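PDB 4DNG: putative aldehyde dehydrogenase AldY from Bacillus subtilis, which probably oxidises aldehydes to carboxylates with NAD(+) and may contribute to protection of the cell against stress from ethanol and related compounds. Local coordinates for residues 58-63 and 198-203; 170-175 and 466-471; 340-345 and 364-369; 333-338 and 356-361; 235-240 and 405-410. One frame throughout, in Å; residues are numbered along the deposited sequence.

Contact 1 of 5, residues 58-63 and 198-203; sequences KEWAKS and GLPAGV
Trp60 meets Leu199, Pro200 and Val203 where the end of helix 43-60 packs on the loop that leads from helix 183-196 into strand 204-206. This is part of the Rossmann-like NAD-binding domain of the aldehyde dehydrogenase fold. No hydrogen bond joins the two segments, and the contact is apolar. Along 58-63 the chain leaves its helix, and Trp60 alone carries the packing. Its CG lies anti to the backbone N (chi1 -171°), which points the indole at the loop. Val203 CG1 sits over the five-membered ring, 3.9 Å from its centroid and 19° off the normal. Val203 CG2 lies against the root of the side chain, 3.7 Å from Trp60 CB. On the same face, Leu199 CD1 makes a second CH-pi contact, 4.2 Å from the centroid of the six-membered ring. Pro200 comes in obliquely, with CD 3.5 Å from Trp60 CZ3. The indole N-H is used outside the two segments: NE1 donates to Ile168 O, which fixes the rotation of the ring. Arg68 and Val71 of helix 65-81 also touch the indole. The loop keeps its shape through a type II turn from Pro200 to Val203, where Gly202 has the positive phi that such a turn favours. Beyond Trp60, a type I turn runs to Ser63. The N and OG of Ser63 both bond to Trp60 O, with OG at 2.9 Å from that oxygen. This turn brings Ser63 OG 4.1 Å above the indole plane, on the face opposite Leu199 CD1 and Val203 CG1.

Contact 2 of 5, residues 170-175 and 466-471; sequences LGNSVV and EEFTVT
This is a buried contact in which Leu170 and Asn172, just after helix 156-169, meet Phe468 and Thr469, where helix 462-468 gives way to strand 469-477. One hydrogen bond and a small apolar patch make it. Asn172 ND2 donates to Phe468 O at 2.9 Å, with an N-H...O angle of 159°. The donor lies in the carbonyl plane, on a lone pair, and the oxygen is nearly in the Asn172 amide plane. ND2 also bonds to Ala167 O, and OD1 accepts from Gly145 N. The buried amide is therefore held on both its branches. With an alanine here, Phe468 O and Ala167 O would probably lose a donor and Gly145 N its acceptor. In the aldehyde dehydrogenase fold the contact joins the NAD-binding domain to the C-terminal part of the chain. Strand 135-150, which pairs with both 173-177 and 469-477, joins them a second time. Beside the amide, Leu170 CB packs on Thr469 CG2 at 3.7 Å, and Leu170 CD1 on Phe468 CB at 3.8 Å. The Phe468 ring presents its edge to ND2, with ring and amide planes 52° apart, and runs on to Pro166 and Ala167. Its side chain is about 11 Å from that of Glu253, a predicted active-site residue.

Contact 3 of 5, residues 340-345 and 364-369; sequences EIIEQA and TPYVFV
Ile342 and Ala345 of helix 332-347 pack on Tyr366 and Phe368 of strand 362-369. This is helix-on-sheet packing in the catalytic domain of the aldehyde dehydrogenase fold. Helix and strand segments run nearly the same way, 26° apart, with their axes 11.0 Å from each other. Of the two branches of Ile342, CD1 serves Tyr366 alone. It is 3.5 Å from the ring centroid and only 3° off the normal, so the methyl sits almost exactly over the ring centre. CG2 meets the edge of the Phe368 ring, in its plane, 3.9 Å from CZ, and also brushes Tyr366 CE2. The first torsion sets the two branches: CG1 is anti to the carbonyl carbon (chi1 -71°) and CG2 anti to the backbone N, and the chain then extends to carry CD1 over the tyrosine. A valine in place of this tyrosine would probably leave Ile342 CD1 without the flat ring face under it and open a gap beside the helix. Ile386 of the neighbouring strand 386-392 touches both Ile342 and Phe368. Val367 points to the other side of the sheet, where it meets Phe307 and Val311 of helix 297-313. Strand 362-369 is thus packed between two helices. One turn beyond Ile342, Ala345 CB sits over the Phe368 face toward its rim, 3.7 Å from CE1.

Contact 4 of 5, residues 333-338 and 356-361; sequences RQIEKA and GKRVGN
Ile335 packs its two methyl branches against Arg358 and Asn361, which makes the apolar part of this contact. Ile335 CG2 lies over one face of the Arg358 guanidinium, 3.8 Å from NH2. Ile335 CD1 lies over the same group and also packs on Asn361 CB at 3.7 Å. The isoleucine crosses the arginine at about a right angle. The hydrogen bonding is local to 356-361. Arg358 NE donates to Gly360 O at 2.6 Å, almost straight at 176° and in the guanidinium plane. This bond holds the guanidinium flat over the isoleucine. Strands 358-359 and 362-369 form an antiparallel hairpin in the catalytic domain, and the extended arginine reaches along it to the carbonyl of Gly360 in its turn; Gly360 there has a positive phi. Asn361 is fixed separately, its OD1 accepting from Gln32 NE2. Charge forms the third group. Arg358 NH2 makes a salt bridge with Glu332 at the start of helix 332-347. Glu336 lies one turn further on, its OE2 4.4 Å from Arg358 NH2, beyond salt-bridge range but near the guanidinium plane. Its carboxylate is also close to that of Glu332, and the arginine probably eases that repulsion.

Contact 5 of 5, residues 235-240 and 405-410; sequences VGRHIG and TEYGLS
The backbones of Arg237, in a regular helix, and Tyr407, in an irregular loop, stay well apart, with their CA atoms 13.1 Å from each other. Only the ends of these two long side chains meet. Arg237 bends at its third torsion (chi3 139°), and its NH1 lies 3.2 Å from Tyr407 OH. The angle is too poor for a direct hydrogen bond. A water joins the two instead. It accepts from Arg237 NH1 at 3.1 Å and lies in the guanidinium plane. The same water is 2.6 Å from Tyr407 OH. Both NH1 and the water lie at the edge of the tyrosine ring, near its plane, while the guanidinium is turned 47° against the ring. Helix 233-246 follows strand 226-231 in the Rossmann-like NAD-binding domain, and its Val235 and Gly236 belong, by similarity, to the NAD(+) site. The loop of Tyr407 leads into strand 410-414 of the catalytic domain, so the contact bridges two domains. It also lies at the subunit interface: Phe247 of the second subunit packs on Arg237, and Ala246 of that subunit on Tyr407. The side chain of Tyr407 is about 10 Å from that of Glu253, a predicted active-site residue. With no direct hydrogen bond and a single water as the link, the contact is a polar, water-mediated one that buries little surface.

How the contacts relate
From the N terminus, residues 58-63 open contact 1, which closes a loop at 198-203. Contact 2 opens within that loop at 170-175 and closes near the C terminus at 466-471, so the two cross. They also touch, through Trp60 and Val203 against Asn172. Together they join helix 43-60, strand 173-177 and the C-terminal strand 469-477. The other three are nested inside the loop of contact 2. Contact 5 opens at 235-240 and closes at 405-410, linking the NAD-binding and catalytic domains. Inside it, contacts 4 and 3 cross, both using helix 332-347 against one sheet. Their centres are 11 Å apart, but the centres of contacts 1 and 3 are about 50 Å apart.

Contact 1 of 5, residues 58-63 and 198-203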
# COMPACT_ATOMS: atom_id res chain seq x y z
N LYS A 58 15.99 -13.73 9.53
CA LYS A 58 17.33 -13.50 8.96
C LYS A 58 17.95 -14.80 8.44
O LYS A 58 18.60 -14.81 7.40
CB LYS A 58 18.28 -12.84 9.97
CG LYS A 58 17.82 -11.50 10.53
CD LYS A 58 17.73 -10.40 9.48
CE LYS A 58 17.78 -9.02 10.13
NZ LYS A 58 16.75 -8.10 9.57
N GLU A 59 17.71 -15.89 9.16
CA GLU A 59 18.20 -17.22 8.78
C GLU A 59 17.33 -17.89 7.71
O GLU A 59 17.85 -18.58 6.83
CB GLU A 59 18.28 -18.11 10.01
CG GLU A 59 19.08 -17.49 11.15
CD GLU A 59 20.53 -17.29 10.78
OE1 GLU A 59 21.20 -18.32 10.56
OE2 GLU A 59 21.00 -16.11 10.70
N TRP A 60 16.02 -17.67 7.79
CA TRP A 60 15.08 -18.28 6.84
C TRP A 60 15.23 -17.69 5.46
O TRP A 60 15.01 -18.37 4.45
CB TRP A 60 13.65 -18.15 7.36
CG TRP A 60 12.61 -18.91 6.58
CD1 TRP A 60 11.45 -18.40 6.00
CD2 TRP A 60 12.61 -20.35 6.24
NE1 TRP A 60 10.75 -19.39 5.37
CE2 TRP A 60 11.39 -20.58 5.47
CE3 TRP A 60 13.47 -21.42 6.50
CZ2 TRP A 60 11.05 -21.84 4.98
CZ3 TRP A 60 13.12 -22.69 6.01
CH2 TRP A 60 11.94 -22.90 5.26
N ALA A 61 15.63 -16.42 5.42
CA ALA A 61 16.01 -15.75 4.17
C ALA A 61 17.10 -16.49 3.41
O ALA A 61 17.24 -16.30 2.22
CB ALA A 61 16.46 -14.31 4.43
N LYS A 62 17.86 -17.33 4.11
CA LYS A 62 19.02 -18.00 3.50
C LYS A 62 18.67 -19.38 2.97
O LYS A 62 19.54 -20.13 2.52
CB LYS A 62 20.17 -18.14 4.51
CG LYS A 62 20.86 -16.85 4.92
CD LYS A 62 21.60 -17.09 6.22
CE LYS A 62 22.83 -16.22 6.37
NZ LYS A 62 22.46 -14.86 6.84
N SER A 63 17.38 -19.72 3.03
CA SER A 63 16.92 -21.04 2.62
C SER A 63 16.87 -21.12 1.11
O SER A 63 16.62 -20.12 0.43
CB SER A 63 15.53 -21.33 3.19
OG SER A 63 14.56 -20.52 2.56
N GLY A 198 9.11 -29.82 9.47
CA GLY A 198 10.48 -29.38 9.81
C GLY A 198 10.75 -27.91 9.52
O GLY A 198 11.90 -27.52 9.24
N LEU A 199 9.71 -27.07 9.57
CA LEU A 199 9.92 -25.62 9.47
C LEU A 199 10.71 -25.18 10.71
O LEU A 199 10.31 -25.49 11.83
CB LEU A 199 8.59 -24.87 9.38
CG LEU A 199 8.59 -23.35 9.39
CD1 LEU A 199 8.91 -22.80 8.01
CD2 LEU A 199 7.24 -22.82 9.87
N PRO A 200 11.82 -24.46 10.51
CA PRO A 200 12.65 -23.95 11.62
C PRO A 200 11.86 -23.19 12.70
O PRO A 200 10.89 -22.47 12.38
CB PRO A 200 13.63 -22.99 10.91
CG PRO A 200 13.74 -23.55 9.53
CD PRO A 200 12.33 -24.00 9.20
N ALA A 201 12.27 -23.36 13.95
CA ALA A 201 11.67 -22.69 15.09
C ALA A 201 11.65 -21.18 14.85
O ALA A 201 12.62 -20.61 14.34
CB ALA A 201 12.46 -23.00 16.34
N GLY A 202 10.54 -20.54 15.20
CA GLY A 202 10.45 -19.10 15.08
C GLY A 202 9.91 -18.54 13.77
O GLY A 202 9.49 -17.38 13.73
N VAL A 203 9.94 -19.33 12.70
CA VAL A 203 9.44 -18.83 11.40
C VAL A 203 7.90 -18.71 11.35
O VAL A 203 7.38 -17.80 10.70
CB VAL A 203 9.97 -19.65 10.19
CG1 VAL A 203 9.31 -19.19 8.90
CG2 VAL A 203 11.47 -19.50 10.07

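Contact 2 of 5, residues 170-175 and 466-471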
# COMPACT_ATOMS: atom_id res chain seq x y z
N LEU A 170 8.17 -17.13 0.68
CA LEU A 170 9.01 -16.05 0.18
C LEU A 170 9.99 -15.55 1.24
O LEU A 170 10.43 -14.39 1.22
CB LEU A 170 8.13 -14.93 -0.40
CG LEU A 170 7.30 -15.41 -1.61
CD1 LEU A 170 6.10 -14.51 -1.86
CD2 LEU A 170 8.17 -15.51 -2.86
N GLY A 171 10.32 -16.44 2.16
CA GLY A 171 11.40 -16.21 3.11
C GLY A 171 11.07 -15.30 4.26
O GLY A 171 11.97 -14.80 4.94
N ASN A 172 9.79 -15.08 4.49
CA ASN A 172 9.38 -14.28 5.65
C ASN A 172 9.14 -15.16 6.86
O ASN A 172 9.12 -16.39 6.76
CB ASN A 172 8.11 -13.49 5.33
CG ASN A 172 8.25 -12.66 4.08
OD1 ASN A 172 8.99 -11.67 4.06
ND2 ASN A 172 7.54 -13.06 3.01
N SER A 173 8.99 -14.53 8.01
CA SER A 173 8.51 -15.18 9.21
C SER A 173 7.16 -14.56 9.54
O SER A 173 6.75 -13.58 8.90
CB SER A 173 9.47 -14.96 10.36
OG SER A 173 9.38 -13.61 10.80
N VAL A 174 6.48 -15.10 10.55
CA VAL A 174 5.05 -14.80 10.73
C VAL A 174 4.70 -14.90 12.20
O VAL A 174 4.99 -15.91 12.87
CB VAL A 174 4.16 -15.79 9.93
CG1 VAL A 174 2.66 -15.47 10.05
CG2 VAL A 174 4.57 -15.82 8.47
N VAL A 175 4.06 -13.85 12.70
CA VAL A 175 3.36 -13.95 13.96
C VAL A 175 1.87 -13.87 13.66
O VAL A 175 1.38 -12.88 13.09
CB VAL A 175 3.78 -12.84 14.89
CG1 VAL A 175 2.91 -12.83 16.15
CG2 VAL A 175 5.26 -12.99 15.19
N GLU A 466 4.56 -9.93 -5.10
CA GLU A 466 4.87 -8.52 -4.82
C GLU A 466 4.48 -8.14 -3.39
O GLU A 466 5.17 -7.33 -2.77
CB GLU A 466 4.17 -7.56 -5.80
CG GLU A 466 4.23 -7.91 -7.29
CD GLU A 466 5.63 -7.89 -7.88
OE1 GLU A 466 6.48 -7.07 -7.46
OE2 GLU A 466 5.89 -8.70 -8.80
N GLU A 467 3.39 -8.71 -2.87
CA GLU A 467 2.86 -8.31 -1.55
C GLU A 467 3.78 -8.76 -0.43
O GLU A 467 3.96 -8.04 0.54
CB GLU A 467 1.44 -8.85 -1.31
CG GLU A 467 0.30 -7.99 -1.85
CD GLU A 467 -1.09 -8.58 -1.55
OE1 GLU A 467 -1.72 -9.13 -2.48
OE2 GLU A 467 -1.54 -8.50 -0.39
N PHE A 468 4.39 -9.93 -0.60
CA PHE A 468 5.21 -10.54 0.45
C PHE A 468 6.70 -10.45 0.18
O PHE A 468 7.51 -11.01 0.91
CB PHE A 468 4.77 -12.00 0.69
CG PHE A 468 3.39 -12.11 1.29
CD1 PHE A 468 3.22 -12.09 2.67
CD2 PHE A 468 2.27 -12.18 0.48
CE1 PHE A 468 1.95 -12.17 3.24
CE2 PHE A 468 1.00 -12.26 1.03
CZ PHE A 468 0.84 -12.25 2.41
N THR A 469 7.06 -9.72 -0.87
CA THR A 469 8.49 -9.48 -1.13
C THR A 469 8.76 -8.03 -1.33
O THR A 469 7.85 -7.26 -1.64
CB THR A 469 9.00 -10.23 -2.37
OG1 THR A 469 8.35 -9.74 -3.56
CG2 THR A 469 8.77 -11.74 -2.22
N VAL A 470 10.03 -7.65 -1.14
CA VAL A 470 10.47 -6.31 -1.50
C VAL A 470 11.33 -6.29 -2.78
O VAL A 470 12.04 -7.25 -3.13
CB VAL A 470 11.15 -5.62 -0.32
CG1 VAL A 470 12.58 -6.11 -0.14
CG2 VAL A 470 11.10 -4.10 -0.50
N THR A 471 11.24 -5.19 -3.50
CA THR A 471 12.04 -5.00 -4.70
C THR A 471 13.29 -4.23 -4.28
O THR A 471 13.19 -3.11 -3.78
CB THR A 471 11.23 -4.27 -5.78
OG1 THR A 471 10.50 -5.24 -6.54
CG2 THR A 471 12.12 -3.46 -6.72

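Contact 3 of 5, residues 340-345 and 364-369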
# COMPACT_ATOMS: atom_id res chain seq x y z
N GLU A 340 -32.18 -8.73 15.62
CA GLU A 340 -32.49 -7.31 15.73
C GLU A 340 -32.56 -6.66 14.34
O GLU A 340 -33.41 -5.79 14.10
CB GLU A 340 -31.50 -6.57 16.66
CG GLU A 340 -30.57 -5.58 15.98
CD GLU A 340 -29.44 -5.08 16.87
OE1 GLU A 340 -29.54 -5.21 18.11
OE2 GLU A 340 -28.45 -4.55 16.32
N ILE A 341 -31.69 -7.10 13.43
CA ILE A 341 -31.71 -6.67 12.02
C ILE A 341 -33.01 -7.10 11.33
O ILE A 341 -33.57 -6.37 10.51
CB ILE A 341 -30.48 -7.23 11.25
CG1 ILE A 341 -29.20 -6.51 11.67
CG2 ILE A 341 -30.67 -7.15 9.74
CD1 ILE A 341 -29.31 -5.00 11.81
N ILE A 342 -33.48 -8.29 11.68
CA ILE A 342 -34.68 -8.84 11.08
C ILE A 342 -35.89 -8.05 11.56
O ILE A 342 -36.84 -7.82 10.79
CB ILE A 342 -34.81 -10.35 11.37
CG1 ILE A 342 -33.75 -11.12 10.58
CG2 ILE A 342 -36.21 -10.88 11.05
CD1 ILE A 342 -33.62 -12.59 10.93
N GLU A 343 -35.85 -7.63 12.82
CA GLU A 343 -36.90 -6.79 13.39
C GLU A 343 -36.93 -5.42 12.70
O GLU A 343 -38.01 -4.89 12.39
CB GLU A 343 -36.73 -6.64 14.91
CG GLU A 343 -37.18 -7.86 15.70
CD GLU A 343 -38.51 -8.42 15.21
OE1 GLU A 343 -39.55 -7.74 15.35
OE2 GLU A 343 -38.51 -9.56 14.68
N GLN A 344 -35.74 -4.89 12.45
CA GLN A 344 -35.56 -3.64 11.73
C GLN A 344 -36.30 -3.65 10.39
O GLN A 344 -37.05 -2.72 10.10
CB GLN A 344 -34.06 -3.36 11.53
CG GLN A 344 -33.75 -1.95 11.05
CD GLN A 344 -34.06 -0.88 12.08
OE1 GLN A 344 -35.17 -0.81 12.62
NE2 GLN A 344 -33.08 -0.04 12.36
N ALA A 345 -36.11 -4.70 9.59
CA ALA A 345 -36.71 -4.81 8.25
C ALA A 345 -38.20 -5.03 8.32
O ALA A 345 -38.94 -4.63 7.42
CB ALA A 345 -36.07 -5.93 7.46
N THR A 364 -32.66 -20.48 10.98
CA THR A 364 -33.06 -21.04 9.71
C THR A 364 -33.22 -19.87 8.77
O THR A 364 -33.53 -18.77 9.22
CB THR A 364 -34.41 -21.74 9.82
OG1 THR A 364 -35.35 -20.82 10.38
CG2 THR A 364 -34.31 -22.99 10.73
N PRO A 365 -33.01 -20.12 7.46
CA PRO A 365 -32.91 -19.04 6.48
C PRO A 365 -34.10 -18.06 6.52
O PRO A 365 -35.24 -18.49 6.72
CB PRO A 365 -32.88 -19.78 5.13
CG PRO A 365 -32.44 -21.17 5.45
CD PRO A 365 -32.90 -21.46 6.85
N TYR A 366 -33.80 -16.77 6.34
CA TYR A 366 -34.83 -15.75 6.10
C TYR A 366 -34.61 -15.15 4.72
O TYR A 366 -33.47 -14.83 4.35
CB TYR A 366 -34.76 -14.61 7.12
CG TYR A 366 -35.16 -14.97 8.54
CD1 TYR A 366 -34.35 -15.80 9.34
CD2 TYR A 366 -36.32 -14.45 9.11
CE1 TYR A 366 -34.70 -16.11 10.65
CE2 TYR A 366 -36.69 -14.75 10.41
CZ TYR A 366 -35.88 -15.58 11.18
OH TYR A 366 -36.25 -15.89 12.47
N VAL A 367 -35.69 -14.97 3.97
CA VAL A 367 -35.59 -14.30 2.68
C VAL A 367 -36.54 -13.10 2.65
O VAL A 367 -37.77 -13.25 2.74
CB VAL A 367 -35.82 -15.25 1.47
CG1 VAL A 367 -35.69 -14.48 0.16
CG2 VAL A 367 -34.84 -16.43 1.50
N PHE A 368 -35.95 -11.92 2.56
CA PHE A 368 -36.68 -10.67 2.35
C PHE A 368 -36.72 -10.37 0.85
O PHE A 368 -35.74 -10.58 0.13
CB PHE A 368 -36.00 -9.53 3.10
CG PHE A 368 -36.16 -9.60 4.59
CD1 PHE A 368 -37.33 -9.16 5.19
CD2 PHE A 368 -35.14 -10.10 5.39
CE1 PHE A 368 -37.48 -9.22 6.58
CE2 PHE A 368 -35.28 -10.17 6.77
CZ PHE A 368 -36.46 -9.73 7.36
N VAL A 369 -37.87 -9.90 0.38
CA VAL A 369 -38.04 -9.64 -1.05
C VAL A 369 -38.53 -8.22 -1.28
O VAL A 369 -39.11 -7.60 -0.39
CB VAL A 369 -38.99 -10.65 -1.73
CG1 VAL A 369 -38.36 -12.03 -1.79
CG2 VAL A 369 -40.35 -10.70 -1.04

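Contact 4 of 5, residues 333-338 and 356-361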
# COMPACT_ATOMS: atom_id res chain seq x y z
N ARG A 333 -23.98 -13.59 20.39
CA ARG A 333 -24.00 -12.19 19.99
C ARG A 333 -24.39 -12.04 18.51
O ARG A 333 -25.01 -11.04 18.13
CB ARG A 333 -22.68 -11.49 20.28
CG ARG A 333 -22.62 -10.78 21.63
CD ARG A 333 -21.32 -9.98 21.82
NE ARG A 333 -20.16 -10.84 22.08
CZ ARG A 333 -19.09 -10.96 21.28
NH1 ARG A 333 -19.00 -10.28 20.14
NH2 ARG A 333 -18.10 -11.77 21.63
N GLN A 334 -24.02 -13.02 17.69
CA GLN A 334 -24.36 -13.03 16.26
C GLN A 334 -25.85 -13.23 16.04
O GLN A 334 -26.43 -12.59 15.17
CB GLN A 334 -23.61 -14.12 15.50
CG GLN A 334 -22.14 -13.83 15.33
CD GLN A 334 -21.88 -12.65 14.43
OE1 GLN A 334 -21.49 -11.58 14.90
NE2 GLN A 334 -22.11 -12.84 13.13
N ILE A 335 -26.46 -14.12 16.83
CA ILE A 335 -27.89 -14.34 16.72
C ILE A 335 -28.69 -13.08 17.09
O ILE A 335 -29.53 -12.65 16.31
CB ILE A 335 -28.36 -15.57 17.52
CG1 ILE A 335 -27.77 -16.85 16.93
CG2 ILE A 335 -29.87 -15.68 17.47
CD1 ILE A 335 -27.74 -18.02 17.90
N GLU A 336 -28.41 -12.50 18.25
CA GLU A 336 -29.11 -11.28 18.69
C GLU A 336 -28.97 -10.19 17.62
O GLU A 336 -29.93 -9.49 17.30
CB GLU A 336 -28.60 -10.78 20.06
CG GLU A 336 -28.44 -11.84 21.15
CD GLU A 336 -29.68 -12.08 22.01
OE1 GLU A 336 -30.74 -11.47 21.74
OE2 GLU A 336 -29.58 -12.88 22.97
N LYS A 337 -27.76 -10.08 17.06
CA LYS A 337 -27.48 -9.12 16.00
C LYS A 337 -28.29 -9.39 14.75
O LYS A 337 -28.76 -8.47 14.10
CB LYS A 337 -25.99 -9.11 15.66
CG LYS A 337 -25.16 -8.22 16.56
CD LYS A 337 -23.82 -7.90 15.94
CE LYS A 337 -23.05 -6.90 16.78
NZ LYS A 337 -22.04 -6.17 15.96
N ALA A 338 -28.45 -10.67 14.42
CA ALA A 338 -29.22 -11.06 13.25
C ALA A 338 -30.70 -10.75 13.46
O ALA A 338 -31.33 -10.10 12.64
CB ALA A 338 -29.04 -12.54 12.98
N GLY A 356 -37.69 -17.49 8.69
CA GLY A 356 -36.94 -18.45 9.49
C GLY A 356 -37.31 -18.37 10.96
O GLY A 356 -38.29 -17.70 11.32
N LYS A 357 -36.53 -19.04 11.80
CA LYS A 357 -36.78 -19.10 13.25
C LYS A 357 -35.50 -19.50 13.97
O LYS A 357 -34.52 -19.85 13.31
CB LYS A 357 -37.93 -20.07 13.59
CG LYS A 357 -37.57 -21.55 13.55
CD LYS A 357 -38.82 -22.41 13.43
CE LYS A 357 -38.50 -23.89 13.55
NZ LYS A 357 -38.50 -24.34 14.97
N ARG A 358 -35.52 -19.46 15.31
CA ARG A 358 -34.36 -19.79 16.12
C ARG A 358 -34.54 -21.13 16.81
O ARG A 358 -35.39 -21.26 17.69
CB ARG A 358 -34.08 -18.71 17.17
CG ARG A 358 -33.11 -19.18 18.25
CD ARG A 358 -32.55 -18.09 19.14
NE ARG A 358 -31.39 -18.59 19.87
CZ ARG A 358 -30.64 -17.88 20.71
NH1 ARG A 358 -29.60 -18.47 21.31
NH2 ARG A 358 -30.90 -16.60 20.96
N VAL A 359 -33.73 -22.11 16.41
CA VAL A 359 -33.70 -23.40 17.10
C VAL A 359 -32.35 -23.55 17.80
O VAL A 359 -31.33 -23.83 17.16
CB VAL A 359 -33.91 -24.59 16.13
CG1 VAL A 359 -34.14 -25.88 16.91
CG2 VAL A 359 -35.07 -24.33 15.19
N GLY A 360 -32.35 -23.36 19.11
CA GLY A 360 -31.11 -23.35 19.86
C GLY A 360 -30.29 -22.19 19.35
O GLY A 360 -30.74 -21.04 19.38
N ASN A 361 -29.09 -22.48 18.84
CA ASN A 361 -28.23 -21.43 18.32
C ASN A 361 -28.16 -21.42 16.77
O ASN A 361 -27.33 -20.72 16.16
CB ASN A 361 -26.84 -21.48 18.98
CG ASN A 361 -26.93 -21.56 20.50
OD1 ASN A 361 -26.68 -22.62 21.10
ND2 ASN A 361 -27.31 -20.45 21.14

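Contact 5 of 5, residues 235-240 and 405-410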
# COMPACT_ATOMS: atom_id res chain seq x y z
N VAL A 235 -12.45 -1.64 12.58
CA VAL A 235 -11.14 -2.18 12.93
C VAL A 235 -10.13 -1.93 11.76
O VAL A 235 -9.00 -1.47 11.98
CB VAL A 235 -11.26 -3.67 13.33
CG1 VAL A 235 -9.93 -4.25 13.81
CG2 VAL A 235 -12.32 -3.85 14.42
N GLY A 236 -10.57 -2.17 10.53
CA GLY A 236 -9.80 -1.78 9.34
C GLY A 236 -9.28 -0.34 9.41
O GLY A 236 -8.09 -0.10 9.24
N ARG A 237 -10.17 0.62 9.67
CA ARG A 237 -9.74 2.01 9.71
C ARG A 237 -8.69 2.20 10.80
O ARG A 237 -7.72 2.95 10.63
CB ARG A 237 -10.93 2.96 9.89
CG ARG A 237 -12.01 2.80 8.82
CD ARG A 237 -13.12 3.84 8.90
NE ARG A 237 -13.41 4.21 7.54
CZ ARG A 237 -14.50 3.88 6.88
NH1 ARG A 237 -14.61 4.25 5.62
NH2 ARG A 237 -15.47 3.22 7.47
N HIS A 238 -8.89 1.51 11.92
CA HIS A 238 -7.98 1.56 13.06
C HIS A 238 -6.62 1.00 12.68
O HIS A 238 -5.58 1.55 13.04
CB HIS A 238 -8.63 0.80 14.22
CG HIS A 238 -7.89 0.88 15.54
ND1 HIS A 238 -7.94 1.95 16.35
CD2 HIS A 238 -7.12 -0.08 16.22
CE1 HIS A 238 -7.20 1.71 17.45
NE2 HIS A 238 -6.72 0.46 17.37
N ILE A 239 -6.61 -0.10 11.93
CA ILE A 239 -5.36 -0.63 11.43
C ILE A 239 -4.73 0.33 10.41
O ILE A 239 -3.53 0.63 10.48
CB ILE A 239 -5.57 -2.00 10.77
CG1 ILE A 239 -5.98 -2.98 11.85
CG2 ILE A 239 -4.30 -2.44 10.01
CD1 ILE A 239 -6.61 -4.24 11.32
N GLY A 240 -5.54 0.83 9.48
CA GLY A 240 -5.05 1.72 8.43
C GLY A 240 -4.34 2.95 8.96
O GLY A 240 -3.35 3.41 8.40
N THR A 405 -22.46 0.80 -3.09
CA THR A 405 -22.16 0.16 -1.82
C THR A 405 -21.03 0.89 -1.15
O THR A 405 -20.26 1.56 -1.82
CB THR A 405 -21.62 -1.23 -2.06
OG1 THR A 405 -20.36 -1.11 -2.71
CG2 THR A 405 -22.56 -2.00 -2.94
N GLU A 406 -20.91 0.74 0.16
CA GLU A 406 -19.81 1.35 0.89
C GLU A 406 -18.50 0.99 0.17
O GLU A 406 -17.78 1.88 -0.29
CB GLU A 406 -19.83 0.88 2.36
CG GLU A 406 -21.12 1.26 3.10
CD GLU A 406 -21.48 0.33 4.25
OE1 GLU A 406 -20.74 -0.65 4.51
OE2 GLU A 406 -22.52 0.57 4.90
N TYR A 407 -18.21 -0.31 0.06
CA TYR A 407 -17.12 -0.81 -0.79
C TYR A 407 -17.54 -2.12 -1.44
O TYR A 407 -18.44 -2.82 -0.96
CB TYR A 407 -15.81 -1.01 -0.00
CG TYR A 407 -15.30 0.25 0.66
CD1 TYR A 407 -14.59 1.21 -0.07
CD2 TYR A 407 -15.54 0.49 2.02
CE1 TYR A 407 -14.14 2.38 0.54
CE2 TYR A 407 -15.09 1.65 2.63
CZ TYR A 407 -14.40 2.59 1.88
OH TYR A 407 -13.95 3.74 2.50
N GLY A 408 -16.88 -2.44 -2.55
CA GLY A 408 -17.10 -3.71 -3.24
C GLY A 408 -15.79 -4.44 -3.42
O GLY A 408 -14.84 -3.89 -3.99
N LEU A 409 -15.72 -5.67 -2.91
CA LEU A 409 -14.55 -6.53 -3.09
C LEU A 409 -14.76 -7.48 -4.28
O LEU A 409 -13.94 -7.53 -5.20
CB LEU A 409 -14.26 -7.33 -1.81
CG LEU A 409 -13.28 -8.51 -1.91
CD1 LEU A 409 -11.84 -8.06 -2.16
CD2 LEU A 409 -13.38 -9.38 -0.67
N SER A 410 -15.86 -8.23 -4.24
CA SER A 410 -16.22 -9.18 -5.28
C SER A 410 -17.66 -8.97 -5.73
O SER A 410 -18.51 -8.52 -4.94
CB SER A 410 -16.01 -10.61 -4.80
OG SER A 410 -15.48 -11.42 -5.84
O HOH W 1 -13.29 6.06 3.47